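Local atomic coordinates of putative silent information regulator 2 (Leishmania infantum, PDB entry 5OL0), a protein that probably removes acetyl groups from lysines of proteins in an NAD-dependent reaction, as a zinc-containing class I sirtuin that may regulate gene expression. Residues 175-178 / 183-186. Residues are numbered along the deposited sequence; the frame is centred on the assembly and turned at random.
Sequences VSRC and GIVK. With ZN (zinc ion), chain E.
V175 lightly touches I184, its CG1 lying 4.4 Å from CG2 of the isoleucine. Both also pack apolar branches on P85 at the start of helix 85-95. S176 offers its backbone O to the N-H of V185 (N to O 3.0 Å), a nearly straight bond whose donor sits above the carbonyl plane. Its CB packs against CB of V185 at 3.8 Å, while the hydroxyl, small enough for a buried place, bonds to E169 and N166 of helix 163-171. Beta-branched V185 suits this extended, buried spot, its apolar bulk packing on S176 CB and F161.

R177 faces I184 as the non-hydrogen-bonded pair of an antiparallel bridge, flanked by the bonds of S176 with V185 and C178 with G183; its CA makes a CH···O contact with the O of G183. Its side chain sets out away from the 183-186 segment, but a bend at chi2 (-84°) brings the guanidinium back over I184. CG1 of I184 lies under one face, off-centre toward the rim and 3.5 Å from NH1, so the long arginine gives the isoleucine an outer lid while NH1 bonds to the carbonyl of G182.

C178 N donates to G183 O at 2.8 Å, in the carbonyl plane and almost straight. CG2 of V185 lies beside that N, 3.6 Å away, flanking the bond. SG of C178, anti to the backbone N (chi1 -170°), binds zinc at 2.3 Å; cysteine suits the place because its soft sulfur holds zinc tightly, probably as thiolate. The two backbone bonds join the chain running into and including C178 to that following C181; these cysteines, with C154 and C157, form the Cys4 site of the sirtuin zinc-binding module, whose three-stranded antiparallel sheet includes strand 185-187.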
loop_
_atom_site.group_PDB
_atom_site.type_symbol
_atom_site.label_atom_id
_atom_site.label_comp_id
_atom_site.label_asym_id
_atom_site.label_seq_id
_atom_site.Cartn_x
_atom_site.Cartn_y
_atom_site.Cartn_z
ATOM N N VAL A 175 -24.652 -3.806 -10.898
ATOM C CA VAL A 175 -24.369 -3.618 -9.464
ATOM C C VAL A 175 -24.859 -4.798 -8.636
ATOM O O VAL A 175 -26.046 -4.995 -8.532
ATOM C CB VAL A 175 -25.039 -2.318 -8.912
ATOM C CG1 VAL A 175 -24.893 -2.200 -7.411
ATOM C CG2 VAL A 175 -24.458 -1.078 -9.543
ATOM N N SER A 176 -23.956 -5.514 -7.969
ATOM C CA SER A 176 -24.317 -6.666 -7.147
ATOM C C SER A 176 -25.121 -6.328 -5.902
ATOM O O SER A 176 -24.936 -5.259 -5.282
ATOM C CB SER A 176 -23.060 -7.400 -6.705
ATOM O OG SER A 176 -22.317 -7.870 -7.829
ATOM N N ARG A 177 -25.988 -7.260 -5.522
ATOM C CA ARG A 177 -26.933 -7.047 -4.420
ATOM C C ARG A 177 -26.965 -8.247 -3.511
ATOM O O ARG A 177 -26.953 -9.381 -3.978
ATOM C CB ARG A 177 -28.344 -6.820 -4.977
ATOM C CG ARG A 177 -28.509 -5.519 -5.737
ATOM C CD ARG A 177 -28.781 -4.416 -4.716
ATOM N NE ARG A 177 -28.937 -3.084 -5.284
ATOM C CZ ARG A 177 -29.226 -1.982 -4.569
ATOM N NH1 ARG A 177 -29.391 -2.037 -3.244
ATOM N NH2 ARG A 177 -29.321 -0.799 -5.185
ATOM N N CYS A 178 -27.001 -7.979 -2.209
ATOM C CA CYS A 178 -27.053 -8.967 -1.156
ATOM C C CYS A 178 -28.310 -9.839 -1.284
ATOM O O CYS A 178 -29.377 -9.317 -1.539
ATOM C CB CYS A 178 -27.153 -8.222 0.163
ATOM S SG CYS A 178 -26.954 -9.195 1.655
ATOM N N GLY A 183 -29.056 -5.183 0.230
ATOM C CA GLY A 183 -27.998 -4.195 0.244
ATOM C C GLY A 183 -27.055 -4.270 -0.966
ATOM O O GLY A 183 -26.982 -5.268 -1.692
ATOM N N ILE A 184 -26.371 -3.171 -1.187
ATOM C CA ILE A 184 -25.343 -3.078 -2.205
ATOM C C ILE A 184 -24.081 -3.840 -1.799
ATOM O O ILE A 184 -23.569 -3.661 -0.675
ATOM C CB ILE A 184 -24.936 -1.620 -2.444
ATOM C CG1 ILE A 184 -26.052 -0.876 -3.197
ATOM C CG2 ILE A 184 -23.640 -1.549 -3.287
ATOM C CD1 ILE A 184 -26.041 0.626 -2.918
ATOM N N VAL A 185 -23.590 -4.671 -2.712
ATOM C CA VAL A 185 -22.359 -5.462 -2.499
ATOM C C VAL A 185 -21.216 -4.721 -3.184
ATOM O O VAL A 185 -21.390 -4.036 -4.259
ATOM C CB VAL A 185 -22.530 -6.911 -2.997
ATOM C CG1 VAL A 185 -21.194 -7.650 -3.186
ATOM C CG2 VAL A 185 -23.411 -7.677 -2.006
ATOM N N LYS A 186 -20.050 -4.821 -2.549
ATOM C CA LYS A 186 -18.808 -4.415 -3.157
ATOM C C LYS A 186 -17.705 -5.364 -2.769
ATOM O O LYS A 186 -17.839 -6.105 -1.764
ATOM C CB LYS A 186 -18.457 -2.967 -2.801
ATOM C CG LYS A 186 -18.296 -2.692 -1.318
ATOM C CD LYS A 186 -17.436 -1.445 -1.137
ATOM C CE LYS A 186 -17.351 -1.095 0.337
ATOM N NZ LYS A 186 -16.553 -2.085 1.116
HETATM ZN ZN ZN E . -26.877 -7.452 3.205
#